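Erythrocyte membrane protein 1 (Plasmodium falciparum, PDB 6S8T) probably binds a host cell-surface receptor, this piece being the ICAM-1-binding DBLbeta domain of a longer adhesin from infected red blood cells. Local coordinates at residues Gln311-Leu316 with Pro460-Ala465; Lys158-His163 with Gln175-Arg180. One frame throughout, in Å; residues are numbered along the deposited sequence.

Contact 1 of 2, residues Gln311-Leu316 with Pro460-Ala465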
ATOM      1  N   GLN A 311       2.153  20.557   6.907  1.00 47.29           N
ATOM      2  CA  GLN A 311       1.084  21.236   7.636  1.00 48.14           C
ATOM      3  C   GLN A 311       1.596  21.824   8.947  1.00 49.28           C
ATOM      4  O   GLN A 311       1.233  22.948   9.313  1.00 47.68           O
ATOM      5  CB  GLN A 311      -0.072  20.269   7.894  1.00 45.64           C
ATOM      6  CG  GLN A 311      -1.286  20.894   8.574  1.00 49.95           C
ATOM      7  CD  GLN A 311      -2.429  19.908   8.747  1.00 54.36           C
ATOM      8  OE1 GLN A 311      -2.478  19.163   9.726  1.00 57.47           O
ATOM      9  NE2 GLN A 311      -3.352  19.895   7.790  1.00 52.56           N
ATOM     10  N   GLU A 312       2.439  21.081   9.668  1.00 49.85           N
ATOM     11  CA  GLU A 312       3.037  21.614  10.888  1.00 52.89           C
ATOM     12  C   GLU A 312       3.993  22.760  10.585  1.00 54.54           C
ATOM     13  O   GLU A 312       4.104  23.700  11.379  1.00 54.18           O
ATOM     14  CB  GLU A 312       3.772  20.510  11.646  1.00 55.87           C
ATOM     15  CG  GLU A 312       2.867  19.457  12.252  1.00 60.13           C
ATOM     16  CD  GLU A 312       1.864  20.046  13.218  1.00 63.58           C
ATOM     17  OE1 GLU A 312       0.710  20.289  12.806  1.00 65.96           O
ATOM     18  OE2 GLU A 312       2.234  20.278  14.387  1.00 65.68           O
ATOM     19  N   TYR A 313       4.690  22.697   9.449  1.00 56.87           N
ATOM     20  CA  TYR A 313       5.616  23.766   9.095  1.00 60.10           C
ATOM     21  C   TYR A 313       4.872  25.065   8.814  1.00 59.47           C
ATOM     22  O   TYR A 313       5.361  26.149   9.151  1.00 58.16           O
ATOM     23  CB  TYR A 313       6.458  23.350   7.890  1.00 60.34           C
ATOM     24  CG  TYR A 313       7.701  24.185   7.681  1.00 62.61           C
ATOM     25  CD1 TYR A 313       8.903  23.838   8.287  1.00 63.13           C
ATOM     26  CD2 TYR A 313       7.678  25.316   6.873  1.00 63.88           C
ATOM     27  CE1 TYR A 313      10.044  24.594   8.098  1.00 63.25           C
ATOM     28  CE2 TYR A 313       8.813  26.079   6.680  1.00 65.20           C
ATOM     29  CZ  TYR A 313       9.995  25.713   7.294  1.00 66.34           C
ATOM     30  OH  TYR A 313      11.130  26.467   7.104  1.00 69.58           O
ATOM     31  N   ASP A 314       3.687  24.978   8.204  1.00 63.49           N
ATOM     32  CA  ASP A 314       2.891  26.179   7.965  1.00 70.61           C
ATOM     33  C   ASP A 314       2.438  26.811   9.274  1.00 67.66           C
ATOM     34  O   ASP A 314       2.408  28.041   9.396  1.00 66.18           O
ATOM     35  CB  ASP A 314       1.687  25.851   7.084  1.00 81.01           C
ATOM     36  CG  ASP A 314       2.073  25.590   5.644  1.00 89.26           C
ATOM     37  OD1 ASP A 314       3.277  25.677   5.327  1.00 91.42           O
ATOM     38  OD2 ASP A 314       1.172  25.297   4.830  1.00 93.63           O
ATOM     39  N   LYS A 315       2.072  25.989  10.261  1.00 67.90           N
ATOM     40  CA  LYS A 315       1.734  26.524  11.576  1.00 70.37           C
ATOM     41  C   LYS A 315       2.926  27.226  12.206  1.00 70.87           C
ATOM     42  O   LYS A 315       2.755  28.201  12.947  1.00 74.23           O
ATOM     43  CB  LYS A 315       1.236  25.406  12.491  1.00 70.09           C
ATOM     44  CG  LYS A 315      -0.028  24.720  12.008  1.00 74.36           C
ATOM     45  CD  LYS A 315      -0.428  23.586  12.936  1.00 78.12           C
ATOM     46  CE  LYS A 315      -1.692  22.896  12.445  1.00 83.83           C
ATOM     47  NZ  LYS A 315      -2.055  21.721  13.286  1.00 85.54           N
ATOM     48  N   LEU A 316       4.138  26.750  11.921  1.00 68.07           N
ATOM     49  CA  LEU A 316       5.337  27.390  12.441  1.00 68.01           C
ATOM     50  C   LEU A 316       5.641  28.698  11.721  1.00 70.72           C
ATOM     51  O   LEU A 316       6.176  29.628  12.335  1.00 71.82           O
ATOM     52  CB  LEU A 316       6.523  26.430  12.333  1.00 65.59           C
ATOM     53  CG  LEU A 316       7.723  26.694  13.243  1.00 66.47           C
ATOM     54  CD1 LEU A 316       7.306  26.638  14.702  1.00 67.18           C
ATOM     55  CD2 LEU A 316       8.832  25.692  12.960  1.00 63.65           C
ATOM     56  N   PRO A 460      16.558  24.693  10.774  1.00113.52           N
ATOM     57  CA  PRO A 460      17.604  25.691  10.494  1.00116.90           C
ATOM     58  C   PRO A 460      17.060  27.082  10.220  1.00118.89           C
ATOM     59  O   PRO A 460      17.733  28.074  10.530  1.00123.14           O
ATOM     60  CB  PRO A 460      18.319  25.110   9.264  1.00116.20           C
ATOM     61  CG  PRO A 460      18.015  23.646   9.303  1.00110.84           C
ATOM     62  CD  PRO A 460      16.628  23.543   9.858  1.00107.54           C
ATOM     63  N   LYS A 461      15.858  27.187   9.654  1.00114.52           N
ATOM     64  CA  LYS A 461      15.267  28.489   9.372  1.00113.80           C
ATOM     65  C   LYS A 461      14.597  29.106  10.594  1.00111.08           C
ATOM     66  O   LYS A 461      14.381  30.323  10.615  1.00116.68           O
ATOM     67  CB  LYS A 461      14.249  28.368   8.236  1.00112.10           C
ATOM     68  CG  LYS A 461      14.772  27.675   6.984  1.00110.74           C
ATOM     69  CD  LYS A 461      15.626  28.602   6.130  1.00115.88           C
ATOM     70  CE  LYS A 461      16.022  27.931   4.821  1.00114.03           C
ATOM     71  NZ  LYS A 461      16.716  28.863   3.889  1.00118.63           N
ATOM     72  N   TYR A 462      14.269  28.300  11.610  1.00100.78           N
ATOM     73  CA  TYR A 462      13.555  28.789  12.784  1.00 94.67           C
ATOM     74  C   TYR A 462      14.285  28.467  14.084  1.00 91.52           C
ATOM     75  O   TYR A 462      13.666  28.478  15.153  1.00 91.23           O
ATOM     76  CB  TYR A 462      12.134  28.222  12.826  1.00 90.18           C
ATOM     77  CG  TYR A 462      11.244  28.763  11.732  1.00 89.85           C
ATOM     78  CD1 TYR A 462      10.507  29.925  11.924  1.00 92.98           C
ATOM     79  CD2 TYR A 462      11.151  28.123  10.504  1.00 86.48           C
ATOM     80  CE1 TYR A 462       9.698  30.429  10.927  1.00 94.21           C
ATOM     81  CE2 TYR A 462      10.344  28.620   9.499  1.00 88.30           C
ATOM     82  CZ  TYR A 462       9.621  29.773   9.716  1.00 92.22           C
ATOM     83  OH  TYR A 462       8.817  30.273   8.721  1.00 95.98           O
ATOM     84  N   ALA A 463      15.589  28.186  14.016  1.00 92.12           N
ATOM     85  CA  ALA A 463      16.343  27.901  15.233  1.00 83.12           C
ATOM     86  C   ALA A 463      16.380  29.113  16.154  1.00 93.56           C
ATOM     87  O   ALA A 463      16.217  28.980  17.373  1.00 88.91           O
ATOM     88  CB  ALA A 463      17.759  27.448  14.878  1.00 83.75           C
ATOM     89  N   ASN A 464      16.586  30.305  15.590  1.00 96.39           N
ATOM     90  CA  ASN A 464      16.588  31.527  16.382  1.00106.16           C
ATOM     91  C   ASN A 464      15.185  32.030  16.694  1.00112.59           C
ATOM     92  O   ASN A 464      15.013  32.778  17.663  1.00116.72           O
ATOM     93  CB  ASN A 464      17.373  32.625  15.659  1.00110.19           C
ATOM     94  CG  ASN A 464      18.855  32.320  15.566  1.00111.92           C
ATOM     95  OD1 ASN A 464      19.427  31.690  16.455  1.00112.57           O
ATOM     96  ND2 ASN A 464      19.486  32.770  14.487  1.00113.30           N
ATOM     97  N   ALA A 465      14.185  31.642  15.900  1.00114.23           N
ATOM     98  CA  ALA A 465      12.826  32.115  16.142  1.00118.51           C
ATOM     99  C   ALA A 465      12.240  31.497  17.405  1.00120.88           C
ATOM    100  O   ALA A 465      11.517  32.168  18.152  1.00125.13           O
ATOM    101  CB  ALA A 465      11.941  31.812  14.934  1.00118.17           C
TER
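Y462, on the irregular 460-465 segment, comes up beside L316 of helix 293-319, their CA atoms 8.3 Å apart, and no hydrogen bond joins the two segments. The contact is made mainly by side chains, chiefly Y462 against Y313 and L316, which stand one helical turn apart on the same flank of the helix. The two tyrosines form an offset edge-to-face stack: the Y462 edge is directed at the Y313 face, with the ring planes at 81° and the centroids 5.6 Å apart. Y313 OH lies in the plane of the Y462 ring, at its rim, 3.3 Å from Y462 CE2. Y313 reaches this position because its CG is turned opposite the backbone N (chi1 -163°), carrying the ring end nearer to Y462 than the CB direction alone would suggest. L316 approaches differently, with CG over one face of the Y462 ring and CD2 displaced toward the rim, 4.1 Å from Y462 CG. The backbone adds a touch through L316 O, 3.9 Å from Y462 CE1. A branched aliphatic chain suits this place, since it can cover an aromatic face on one side while L316 also packs on A343 and C344 of helix 335-372. K461 adds a smaller touch with its CB, 3.8 Å from Y313 OH; the chain then bends at chi2 and takes the ammonium away, as befits a charged residue at an exposed edge. The end of the chain can be tied to helix 335-372 by the disulfides C344-C466 and C337-C468, which would put covalent links beside the contact. Such packing of a cysteine-rich C-terminal tail on a pair of long helices is consistent with the third, C-terminal subdomain of the DBL fold.

Contact 2 of 2, residues Lys158-His163 with Gln175-Arg180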
ATOM      1  N   LYS A 158     -14.113   9.644  -2.496  1.00 49.53           N
ATOM      2  CA  LYS A 158     -14.990  10.526  -1.731  1.00 53.81           C
ATOM      3  C   LYS A 158     -14.386  10.898  -0.380  1.00 51.52           C
ATOM      4  O   LYS A 158     -14.461  12.059   0.038  1.00 51.87           O
ATOM      5  CB  LYS A 158     -16.361   9.876  -1.545  1.00 63.08           C
ATOM      6  CG  LYS A 158     -17.134   9.660  -2.842  1.00 70.33           C
ATOM      7  CD  LYS A 158     -18.506   9.050  -2.581  1.00 76.23           C
ATOM      8  CE  LYS A 158     -19.254   8.776  -3.881  1.00 80.34           C
ATOM      9  NZ  LYS A 158     -19.443  10.012  -4.698  1.00 83.45           N
ATOM     10  N   ARG A 159     -13.789   9.933   0.325  1.00 51.43           N
ATOM     11  CA  ARG A 159     -13.258  10.229   1.653  1.00 51.82           C
ATOM     12  C   ARG A 159     -11.986  11.063   1.584  1.00 53.22           C
ATOM     13  O   ARG A 159     -11.701  11.825   2.513  1.00 58.47           O
ATOM     14  CB  ARG A 159     -13.000   8.941   2.429  1.00 52.21           C
ATOM     15  CG  ARG A 159     -14.254   8.293   2.971  1.00 57.70           C
ATOM     16  CD  ARG A 159     -13.924   7.152   3.915  1.00 59.30           C
ATOM     17  NE  ARG A 159     -15.120   6.646   4.581  1.00 66.77           N
ATOM     18  CZ  ARG A 159     -15.600   7.130   5.723  1.00 65.14           C
ATOM     19  NH1 ARG A 159     -16.694   6.609   6.259  1.00 67.98           N
ATOM     20  NH2 ARG A 159     -14.982   8.133   6.331  1.00 62.17           N
ATOM     21  N   TYR A 160     -11.208  10.932   0.509  1.00 53.87           N
ATOM     22  CA  TYR A 160     -10.040  11.792   0.343  1.00 52.31           C
ATOM     23  C   TYR A 160     -10.463  13.248   0.202  1.00 54.26           C
ATOM     24  O   TYR A 160      -9.892  14.140   0.841  1.00 52.76           O
ATOM     25  CB  TYR A 160      -9.224  11.348  -0.873  1.00 51.76           C
ATOM     26  CG  TYR A 160      -7.816  11.902  -0.907  1.00 56.15           C
ATOM     27  CD1 TYR A 160      -7.571  13.230  -1.242  1.00 60.34           C
ATOM     28  CD2 TYR A 160      -6.729  11.089  -0.612  1.00 59.03           C
ATOM     29  CE1 TYR A 160      -6.280  13.731  -1.274  1.00 63.50           C
ATOM     30  CE2 TYR A 160      -5.440  11.578  -0.642  1.00 59.27           C
ATOM     31  CZ  TYR A 160      -5.219  12.896  -0.973  1.00 63.17           C
ATOM     32  OH  TYR A 160      -3.929  13.375  -1.001  1.00 67.07           O
ATOM     33  N   LYS A 161     -11.467  13.507  -0.638  1.00 47.98           N
ATOM     34  CA  LYS A 161     -11.964  14.869  -0.793  1.00 58.98           C
ATOM     35  C   LYS A 161     -12.633  15.369   0.481  1.00 56.18           C
ATOM     36  O   LYS A 161     -12.539  16.560   0.800  1.00 57.79           O
ATOM     37  CB  LYS A 161     -12.929  14.944  -1.979  1.00 60.21           C
ATOM     38  CG  LYS A 161     -12.252  14.718  -3.326  1.00 59.57           C
ATOM     39  CD  LYS A 161     -13.178  15.018  -4.497  1.00 65.42           C
ATOM     40  CE  LYS A 161     -14.215  13.926  -4.689  1.00 69.18           C
ATOM     41  NZ  LYS A 161     -15.090  14.199  -5.867  1.00 73.16           N
ATOM     42  N   LYS A 162     -13.287  14.480   1.230  1.00 55.00           N
ATOM     43  CA  LYS A 162     -13.970  14.898   2.450  1.00 58.30           C
ATOM     44  C   LYS A 162     -12.978  15.196   3.568  1.00 56.78           C
ATOM     45  O   LYS A 162     -13.066  16.236   4.229  1.00 58.33           O
ATOM     46  CB  LYS A 162     -14.962  13.823   2.889  1.00 62.01           C
ATOM     47  CG  LYS A 162     -15.628  14.108   4.223  1.00 65.40           C
ATOM     48  CD  LYS A 162     -16.446  12.916   4.691  1.00 67.65           C
ATOM     49  CE  LYS A 162     -17.119  13.202   6.023  1.00 75.88           C
ATOM     50  NZ  LYS A 162     -16.130  13.577   7.072  1.00 80.69           N
ATOM     51  N   HIS A 163     -12.020  14.293   3.793  1.00 54.90           N
ATOM     52  CA  HIS A 163     -11.096  14.460   4.909  1.00 55.33           C
ATOM     53  C   HIS A 163     -10.134  15.623   4.704  1.00 56.35           C
ATOM     54  O   HIS A 163      -9.533  16.092   5.676  1.00 56.80           O
ATOM     55  CB  HIS A 163     -10.326  13.159   5.149  1.00 51.89           C
ATOM     56  CG  HIS A 163     -11.183  12.049   5.673  1.00 53.63           C
ATOM     57  ND1 HIS A 163     -10.751  10.743   5.756  1.00 53.00           N
ATOM     58  CD2 HIS A 163     -12.453  12.055   6.145  1.00 56.20           C
ATOM     59  CE1 HIS A 163     -11.716   9.992   6.254  1.00 54.29           C
ATOM     60  NE2 HIS A 163     -12.760  10.764   6.500  1.00 55.12           N
ATOM     61  N   GLN A 175      -5.084  15.173  -7.420  1.00 57.93           N
ATOM     62  CA  GLN A 175      -5.605  14.131  -8.299  1.00 54.07           C
ATOM     63  C   GLN A 175      -4.619  12.975  -8.422  1.00 49.06           C
ATOM     64  O   GLN A 175      -5.016  11.805  -8.361  1.00 45.92           O
ATOM     65  CB  GLN A 175      -5.935  14.711  -9.675  1.00 53.13           C
ATOM     66  CG  GLN A 175      -7.041  15.757  -9.659  1.00 55.26           C
ATOM     67  CD  GLN A 175      -7.514  16.152 -11.048  1.00 57.77           C
ATOM     68  OE1 GLN A 175      -8.036  15.326 -11.797  1.00 56.78           O
ATOM     69  NE2 GLN A 175      -7.335  17.421 -11.396  1.00 61.28           N
ATOM     70  N   GLU A 176      -3.329  13.278  -8.582  1.00 50.16           N
ATOM     71  CA  GLU A 176      -2.337  12.211  -8.675  1.00 52.80           C
ATOM     72  C   GLU A 176      -2.249  11.425  -7.373  1.00 47.58           C
ATOM     73  O   GLU A 176      -2.089  10.199  -7.392  1.00 44.68           O
ATOM     74  CB  GLU A 176      -0.976  12.790  -9.057  1.00 59.24           C
ATOM     75  CG  GLU A 176      -0.636  12.608 -10.525  1.00 66.98           C
ATOM     76  CD  GLU A 176       0.703  13.208 -10.893  1.00 75.45           C
ATOM     77  OE1 GLU A 176       1.001  14.328 -10.428  1.00 80.10           O
ATOM     78  OE2 GLU A 176       1.461  12.555 -11.641  1.00 77.02           O
ATOM     79  N   SER A 177      -2.363  12.109  -6.233  1.00 49.44           N
ATOM     80  CA  SER A 177      -2.330  11.419  -4.949  1.00 50.50           C
ATOM     81  C   SER A 177      -3.512  10.466  -4.801  1.00 46.79           C
ATOM     82  O   SER A 177      -3.368   9.374  -4.240  1.00 41.04           O
ATOM     83  CB  SER A 177      -2.307  12.444  -3.812  1.00 57.46           C
ATOM     84  OG  SER A 177      -2.162  11.818  -2.550  1.00 59.70           O
ATOM     85  N   ILE A 178      -4.688  10.861  -5.302  1.00 45.33           N
ATOM     86  CA  ILE A 178      -5.855   9.981  -5.261  1.00 41.20           C
ATOM     87  C   ILE A 178      -5.664   8.798  -6.204  1.00 40.88           C
ATOM     88  O   ILE A 178      -6.021   7.660  -5.874  1.00 41.09           O
ATOM     89  CB  ILE A 178      -7.136  10.767  -5.601  1.00 38.80           C
ATOM     90  CG1 ILE A 178      -7.399  11.869  -4.575  1.00 43.77           C
ATOM     91  CG2 ILE A 178      -8.333   9.836  -5.671  1.00 38.51           C
ATOM     92  CD1 ILE A 178      -8.620  12.729  -4.899  1.00 43.24           C
ATOM     93  N   CYS A 179      -5.102   9.046  -7.391  1.00 40.36           N
ATOM     94  CA  CYS A 179      -4.842   7.959  -8.328  1.00 40.15           C
ATOM     95  C   CYS A 179      -3.870   6.939  -7.735  1.00 37.20           C
ATOM     96  O   CYS A 179      -4.053   5.727  -7.904  1.00 35.92           O
ATOM     97  CB  CYS A 179      -4.316   8.524  -9.654  1.00 44.16           C
ATOM     98  SG  CYS A 179      -5.546   9.482 -10.624  1.00 49.77           S
ATOM     99  N   ARG A 180      -2.841   7.408  -7.017  1.00 36.31           N
ATOM    100  CA  ARG A 180      -1.892   6.484  -6.394  1.00 32.78           C
ATOM    101  C   ARG A 180      -2.559   5.651  -5.304  1.00 34.53           C
ATOM    102  O   ARG A 180      -2.255   4.461  -5.154  1.00 32.59           O
ATOM    103  CB  ARG A 180      -0.693   7.247  -5.820  1.00 34.45           C
ATOM    104  CG  ARG A 180       0.340   7.694  -6.855  1.00 35.60           C
ATOM    105  CD  ARG A 180       1.633   8.183  -6.199  1.00 37.06           C
ATOM    106  NE  ARG A 180       1.409   9.291  -5.270  1.00 38.44           N
ATOM    107  CZ  ARG A 180       1.458  10.577  -5.605  1.00 40.21           C
ATOM    108  NH1 ARG A 180       1.237  11.512  -4.690  1.00 43.34           N
ATOM    109  NH2 ARG A 180       1.726  10.933  -6.855  1.00 39.18           N
TER
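Y160 meets helix 172-194 in two ways at once, with a face of its ring against I178 and its hydroxyl against S177. I178 CG1 sits over the ring, 3.8 Å from its centroid and 19° off the normal, a CH-pi contact displaced toward the CG-CD1 side, where CG1 comes to 3.6 Å from Y160 CD1. The isoleucine CB does not point straight at the tyrosine; with CG1 placed beside the backbone N (chi1 -62°), it is the longer branch that swings in over the ring. At the far end of the ring, Y160 OH donates to S177 OG at 2.8 Å; OG, turned opposite its backbone N, comes obliquely from the I178 side of the ring plane. The segments lie on consecutive helices of the Duffy binding domain, 137-163 and 172-194; the axes of 158-163 and 175-180 run roughly antiparallel at 138° and come within 10.9 Å. That spacing suits a large aromatic on one helix facing a small serine on the other: the ring spans the gap, and the short hydroxyl receives it. S177 OG is also hydrogen-bonded to E303 OE2, an oxygen that R180 NH1 meets in a salt bridge, so the buried hydroxyl pair runs on into a charged network that would probably stabilise the carboxylate. Y160 packs further on W304 and K307 of helix 293-319, while C179, one residue beyond I178, is disulfide-bonded to C278.

Both contacts are largely buried, but contact 2 lies nearer the middle of the chain, its centre about 14 Å from the chain centre against about 31 Å for contact 1. Their own centres are about 27 Å apart, and they do not touch. Helix 293-319 is common ground: it supplies one side of contact 1, and through E303, W304 and K307 it flanks contact 2. Contact 1 brings a distant C-terminal tail onto a helix by aromatic and aliphatic packing without a cross-segment hydrogen bond. Contact 2 joins two consecutive helices close in sequence, and combines apolar packing with a hydroxyl bond leading on to E303 and its salt bridge with R180.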